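Local coordinates for protein glycerol-3-phosphate dehydrogenase [NAD(+)] 1 (Saccharomyces cerevisiae, PDB 4FGW) that catalyses the NAD-dependent interconversion of dihydroxyacetone phosphate and sn-glycerol 3-phosphate, driving glycerol production and accumulation when yeast meets hyperosmotic stress, at residues Asp234-Ile240 and Glu286-Tyr292; Glu275-Phe279 and Asp359-Phe363. All coordinates share one frame; numbering follows the deposited sequence.

Interaction 1 of 2, residues Asp234-Ile240 and Glu286-Tyr292; sequences DVAGISI and ESREETY
Gly237 and Ser287 bring the two backbones to within 5.6 Å of each other, CA to CA, where the first turn of helix 235-257 meets the loop that leads into helix 289-294. The motif is a helix N-cap in which one carboxylate oxygen caps its own helix while the other binds the neighbouring loop and helix start. Asp234, at the N-cap position, turns CG anti to its own N (chi1 -167°) and lays the carboxylate between its helix and the loop. Asp234 OD1 accepts the capping bond from Gly237 N at 2.9 Å. Asp234 OD2 is gripped by three donors: Ser287 OG on its syn lone pair, Thr291 OG1 on the anti side, and Arg288 N at 2.8 Å from well above the carboxylate plane. This buried oxygen is thus well satisfied, and the helix start would probably favour its negative charge. With an alanine here, the Gly237 amide would probably lose its cap, and the hydroxyls of Ser287 and Thr291 and the Arg288 amide are likely to lose their common acceptor. An apolar contact flanks the cluster, Ile240 CD1 reaching Tyr292 CE1 at 3.7 Å. Gly237 matters by what it lacks, since a CB there would clash with Thr291 CG2. Close by, the phenol of Tyr292 donates from OH to Ser287 OG at 2.9 Å, the same hydroxyl that donates to Asp234 OD2.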
loop_
_atom_site.group_PDB
_atom_site.type_symbol
_atom_site.label_atom_id
_atom_site.label_comp_id
_atom_site.label_asym_id
_atom_site.label_seq_id
_atom_site.Cartn_x
_atom_site.Cartn_y
_atom_site.Cartn_z
ATOM N N ASP A 234 11.639 -3.617 16.114
ATOM C CA ASP A 234 11.308 -4.799 15.324
ATOM C C ASP A 234 12.240 -5.116 14.143
ATOM O O ASP A 234 11.931 -4.801 12.988
ATOM C CB ASP A 234 9.808 -4.795 14.959
ATOM C CG ASP A 234 9.242 -6.095 14.410
ATOM O OD1 ASP A 234 9.960 -7.120 14.435
ATOM O OD2 ASP A 234 8.081 -6.086 13.955
ATOM N N VAL A 235 13.379 -5.780 14.454
ATOM C CA VAL A 235 14.395 -6.234 13.496
ATOM C C VAL A 235 13.807 -7.340 12.599
ATOM O O VAL A 235 14.080 -7.358 11.400
ATOM C CB VAL A 235 15.731 -6.658 14.196
ATOM C CG1 VAL A 235 16.716 -7.288 13.217
ATOM C CG2 VAL A 235 16.381 -5.478 14.913
ATOM N N ALA A 236 12.996 -8.245 13.174
ATOM C CA ALA A 236 12.368 -9.342 12.433
ATOM C C ALA A 236 11.388 -8.847 11.340
ATOM O O ALA A 236 11.517 -9.270 10.189
ATOM C CB ALA A 236 11.669 -10.284 13.396
ATOM N N GLY A 237 10.468 -7.940 11.705
ATOM C CA GLY A 237 9.459 -7.363 10.813
ATOM C C GLY A 237 10.025 -6.714 9.567
ATOM O O GLY A 237 9.634 -7.076 8.452
ATOM N N ILE A 238 10.981 -5.827 9.736
ATOM C CA ILE A 238 11.578 -5.171 8.596
ATOM C C ILE A 238 12.366 -6.085 7.664
ATOM O O ILE A 238 12.431 -5.836 6.484
ATOM C CB ILE A 238 12.337 -3.922 9.028
ATOM C CG1 ILE A 238 13.838 -4.104 9.036
ATOM C CG2 ILE A 238 11.944 -3.581 10.387
ATOM C CD1 ILE A 238 14.557 -2.832 9.303
ATOM N N SER A 239 12.903 -7.166 8.208
ATOM C CA SER A 239 13.640 -8.194 7.463
ATOM C C SER A 239 12.814 -9.118 6.579
ATOM O O SER A 239 13.224 -9.398 5.452
ATOM C CB SER A 239 14.503 -9.019 8.411
ATOM O OG SER A 239 15.287 -8.177 9.238
ATOM N N ILE A 240 11.685 -9.624 7.087
ATOM C CA ILE A 240 10.851 -10.548 6.318
ATOM C C ILE A 240 10.181 -9.917 5.101
ATOM O O ILE A 240 10.046 -10.576 4.069
ATOM C CB ILE A 240 9.941 -11.461 7.182
ATOM C CG1 ILE A 240 8.771 -10.702 7.787
ATOM C CG2 ILE A 240 10.741 -12.247 8.249
ATOM C CD1 ILE A 240 7.528 -11.299 7.413
ATOM N N GLU A 286 7.645 -12.202 18.031
ATOM C CA GLU A 286 7.919 -10.963 18.729
ATOM C C GLU A 286 7.787 -9.784 17.766
ATOM O O GLU A 286 8.172 -8.665 18.061
ATOM C CB GLU A 286 9.299 -10.995 19.349
ATOM C CG GLU A 286 9.434 -11.997 20.464
ATOM C CD GLU A 286 8.845 -11.514 21.763
ATOM O OE1 GLU A 286 9.617 -11.050 22.617
ATOM O OE2 GLU A 286 7.616 -11.611 21.940
ATOM N N SER A 287 7.229 -10.052 16.604
ATOM C CA SER A 287 7.112 -9.052 15.575
ATOM C C SER A 287 5.833 -8.275 15.719
ATOM O O SER A 287 4.796 -8.858 15.974
ATOM C CB SER A 287 7.113 -9.732 14.233
ATOM O OG SER A 287 7.638 -8.879 13.280
ATOM N N ARG A 288 5.898 -6.961 15.525
ATOM C CA ARG A 288 4.714 -6.132 15.705
ATOM C C ARG A 288 4.014 -5.966 14.371
ATOM O O ARG A 288 4.684 -5.728 13.368
ATOM C CB ARG A 288 5.118 -4.765 16.279
ATOM C CG ARG A 288 5.790 -4.857 17.650
ATOM C CD ARG A 288 6.079 -3.499 18.253
ATOM N NE ARG A 288 4.863 -2.852 18.750
ATOM C CZ ARG A 288 4.418 -1.671 18.333
ATOM N NH1 ARG A 288 5.089 -0.984 17.414
ATOM N NH2 ARG A 288 3.304 -1.159 18.842
ATOM N N GLU A 289 2.667 -6.085 14.351
ATOM C CA GLU A 289 1.839 -5.884 13.149
ATOM C C GLU A 289 2.094 -4.498 12.569
ATOM O O GLU A 289 2.151 -4.347 11.352
ATOM C CB GLU A 289 0.345 -5.996 13.491
ATOM C CG GLU A 289 -0.189 -7.410 13.475
ATOM C CD GLU A 289 -1.699 -7.564 13.489
ATOM O OE1 GLU A 289 -2.359 -7.102 12.528
ATOM O OE2 GLU A 289 -2.213 -8.214 14.428
ATOM N N GLU A 290 2.271 -3.502 13.464
ATOM C CA GLU A 290 2.522 -2.085 13.219
ATOM C C GLU A 290 3.640 -1.845 12.229
ATOM O O GLU A 290 3.480 -1.039 11.322
ATOM C CB GLU A 290 2.812 -1.355 14.547
ATOM C CG GLU A 290 1.574 -1.097 15.398
ATOM C CD GLU A 290 1.072 -2.242 16.264
ATOM O OE1 GLU A 290 0.089 -2.018 17.005
ATOM O OE2 GLU A 290 1.655 -3.352 16.214
ATOM N N THR A 291 4.748 -2.580 12.373
ATOM C CA THR A 291 5.940 -2.517 11.526
ATOM C C THR A 291 5.594 -2.665 10.043
ATOM O O THR A 291 6.088 -1.900 9.215
ATOM C CB THR A 291 6.937 -3.606 11.997
ATOM O OG1 THR A 291 7.176 -3.436 13.395
ATOM C CG2 THR A 291 8.247 -3.585 11.239
ATOM N N TYR A 292 4.738 -3.644 9.726
ATOM C CA TYR A 292 4.334 -3.982 8.365
ATOM C C TYR A 292 3.527 -2.899 7.640
ATOM O O TYR A 292 3.751 -2.687 6.451
ATOM C CB TYR A 292 3.613 -5.334 8.348
ATOM C CG TYR A 292 4.442 -6.446 8.949
ATOM C CD1 TYR A 292 5.358 -7.151 8.180
ATOM C CD2 TYR A 292 4.319 -6.787 10.293
ATOM C CE1 TYR A 292 6.148 -8.154 8.733
ATOM C CE2 TYR A 292 5.098 -7.797 10.857
ATOM C CZ TYR A 292 6.011 -8.478 10.071
ATOM O OH TYR A 292 6.787 -9.473 10.608
#

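Interaction 2 of 2, residues Glu275-Phe279 and Asp359-Phe363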
loop_
_atom_site.group_PDB
_atom_site.type_symbol
_atom_site.label_atom_id
_atom_site.label_comp_id
_atom_site.label_asym_id
_atom_site.label_seq_id
_atom_site.Cartn_x
_atom_site.Cartn_y
_atom_site.Cartn_z
ATOM N N GLU A 275 -0.438 -11.629 4.175
ATOM C CA GLU A 275 0.375 -12.843 4.239
ATOM C C GLU A 275 1.768 -12.606 4.815
ATOM O O GLU A 275 2.283 -13.472 5.504
ATOM C CB GLU A 275 0.391 -13.584 2.902
ATOM C CG GLU A 275 -0.904 -14.343 2.686
ATOM C CD GLU A 275 -0.982 -15.266 1.494
ATOM O OE1 GLU A 275 -2.118 -15.555 1.054
ATOM O OE2 GLU A 275 0.081 -15.718 1.009
ATOM N N ILE A 276 2.342 -11.411 4.588
ATOM C CA ILE A 276 3.633 -10.983 5.144
ATOM C C ILE A 276 3.475 -10.812 6.668
ATOM O O ILE A 276 4.318 -11.292 7.420
ATOM C CB ILE A 276 4.167 -9.701 4.431
ATOM C CG1 ILE A 276 4.474 -9.994 2.931
ATOM C CG2 ILE A 276 5.413 -9.145 5.151
ATOM C CD1 ILE A 276 4.812 -8.760 2.027
ATOM N N ILE A 277 2.374 -10.170 7.117
ATOM C CA ILE A 277 2.070 -9.983 8.545
ATOM C C ILE A 277 1.929 -11.344 9.230
ATOM O O ILE A 277 2.560 -11.584 10.264
ATOM C CB ILE A 277 0.801 -9.091 8.748
ATOM C CG1 ILE A 277 1.047 -7.656 8.240
ATOM C CG2 ILE A 277 0.326 -9.103 10.213
ATOM C CD1 ILE A 277 -0.191 -6.863 7.854
ATOM N N ARG A 278 1.112 -12.229 8.631
ATOM C CA ARG A 278 0.814 -13.572 9.116
ATOM C C ARG A 278 2.091 -14.403 9.237
ATOM O O ARG A 278 2.261 -15.080 10.247
ATOM C CB ARG A 278 -0.212 -14.246 8.190
ATOM C CG ARG A 278 -0.774 -15.573 8.702
ATOM C CD ARG A 278 -1.795 -16.162 7.742
ATOM N NE ARG A 278 -2.917 -15.248 7.512
ATOM C CZ ARG A 278 -3.472 -15.019 6.325
ATOM N NH1 ARG A 278 -3.033 -15.652 5.244
ATOM N NH2 ARG A 278 -4.478 -14.163 6.211
ATOM N N PHE A 279 2.992 -14.321 8.232
ATOM C CA PHE A 279 4.267 -15.035 8.214
ATOM C C PHE A 279 5.176 -14.553 9.340
ATOM O O PHE A 279 5.770 -15.376 10.043
ATOM C CB PHE A 279 4.968 -14.902 6.845
ATOM C CG PHE A 279 6.142 -15.835 6.651
ATOM C CD1 PHE A 279 5.987 -17.041 5.983
ATOM C CD2 PHE A 279 7.401 -15.512 7.151
ATOM C CE1 PHE A 279 7.070 -17.912 5.822
ATOM C CE2 PHE A 279 8.480 -16.383 6.992
ATOM C CZ PHE A 279 8.309 -17.573 6.322
ATOM N N ASP A 359 -2.280 -21.914 5.108
ATOM C CA ASP A 359 -2.343 -20.586 5.728
ATOM C C ASP A 359 -1.905 -19.458 4.806
ATOM O O ASP A 359 -2.242 -18.303 5.072
ATOM C CB ASP A 359 -1.499 -20.537 7.017
ATOM C CG ASP A 359 -1.872 -21.542 8.089
ATOM O OD1 ASP A 359 -3.073 -21.872 8.206
ATOM O OD2 ASP A 359 -0.973 -21.963 8.840
ATOM N N PHE A 360 -1.137 -19.772 3.742
ATOM C CA PHE A 360 -0.636 -18.750 2.820
ATOM C C PHE A 360 -1.037 -19.039 1.355
ATOM O O PHE A 360 -0.161 -19.326 0.534
ATOM C CB PHE A 360 0.888 -18.555 3.012
ATOM C CG PHE A 360 1.283 -18.247 4.440
ATOM C CD1 PHE A 360 1.548 -19.272 5.345
ATOM C CD2 PHE A 360 1.364 -16.937 4.888
ATOM C CE1 PHE A 360 1.883 -18.988 6.671
ATOM C CE2 PHE A 360 1.711 -16.656 6.210
ATOM C CZ PHE A 360 1.964 -17.682 7.094
ATOM N N PRO A 361 -2.350 -18.955 1.001
ATOM C CA PRO A 361 -2.761 -19.260 -0.383
ATOM C C PRO A 361 -2.107 -18.451 -1.502
ATOM O O PRO A 361 -1.864 -19.032 -2.557
ATOM C CB PRO A 361 -4.287 -19.120 -0.358
ATOM C CG PRO A 361 -4.584 -18.313 0.838
ATOM C CD PRO A 361 -3.527 -18.645 1.840
ATOM N N LEU A 362 -1.793 -17.148 -1.285
ATOM C CA LEU A 362 -1.129 -16.327 -2.309
ATOM C C LEU A 362 0.309 -16.775 -2.555
ATOM O O LEU A 362 0.696 -16.942 -3.715
ATOM C CB LEU A 362 -1.213 -14.821 -2.027
ATOM C CG LEU A 362 -0.491 -13.896 -3.031
ATOM C CD1 LEU A 362 -1.159 -13.932 -4.417
ATOM C CD2 LEU A 362 -0.410 -12.495 -2.511
ATOM N N PHE A 363 1.084 -17.007 -1.469
ATOM C CA PHE A 363 2.461 -17.514 -1.547
ATOM C C PHE A 363 2.464 -18.867 -2.260
ATOM O O PHE A 363 3.312 -19.096 -3.125
ATOM C CB PHE A 363 3.108 -17.630 -0.145
ATOM C CG PHE A 363 3.414 -16.345 0.602
ATOM C CD1 PHE A 363 3.790 -16.372 1.940
ATOM C CD2 PHE A 363 3.323 -15.107 -0.032
ATOM C CE1 PHE A 363 4.066 -15.184 2.633
ATOM C CE2 PHE A 363 3.602 -13.923 0.662
ATOM C CZ PHE A 363 3.978 -13.972 1.987
#
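Leu362 N donates to Glu275 OE1 at 2.8 Å in a fairly straight bond, 163° at the hydrogen, and Phe363 N donates to Glu275 OE2 at 3.0 Å, also fairly straight; each amide uses the syn lone pair of its oxygen. The contact joins two helices of the helical C-terminal region of the NAD-dependent glycerol-3-phosphate dehydrogenase family: a glutamate from helix 261-283 supplies acceptors to first-turn amides of helix 361-371, and the amide end of that helix would probably stabilise the buried negative charge. Two bonds through two oxygens also fix the rotation of the carboxylate. Glu275 reaches this far because its chain runs extended beyond CG.

Two phenylalanine rings pack against the glutamate. Its CB lies over the face of Phe363, 4.0 Å from the ring centroid, in a CH-pi contact, and its OE2 stands above the same face, offset toward the rim. Phe360, at the N-cap position, pushes its ring against the backbone of helix 261-283, with CE2 3.3 Å from Glu275 O, which meets the ring at its edge. Phe279 then presents its own edge to a face of Phe360 in a T-shaped pair, centroids 5.8 Å apart and planes at 63°.

On the outer side, Arg278 passes its CB and CG along the Phe360 ring before bending at chi3, which brings Arg278 NH1 within 2.8 Å of Asp359 O. That bond is less straight at the hydrogen, 131°.

Helix 340-354 adds Val347 against Phe279 and Phe363 and Leu351 against Phe360, while Ile276 packs also on Ile240, Cys241 and Leu244 of helix 235-257.

Overall arrangement
Interactions 1 and 2 lie with centres about 14 Å apart in the helical C-terminal part of the chain. Along the sequence their segments alternate: 234-240, 275-279, 286-292, 359-363. Helix 261-283 joins them, following helix 235-257 and preceding helix 289-294, and the contacts touch through it, Ile276 and Ile277 packing on Ile240 and Tyr292. Interaction 1 adjoins the last strands of the Rossmann-type sheet, whereas interaction 2 lies farther from the chain's centre, among the C-terminal helices. Both come near Lys245 of helix 235-257, by similarity the proton acceptor: its side chain is about 5 Å from that of Ile276 and about 9 Å from that of Ile240.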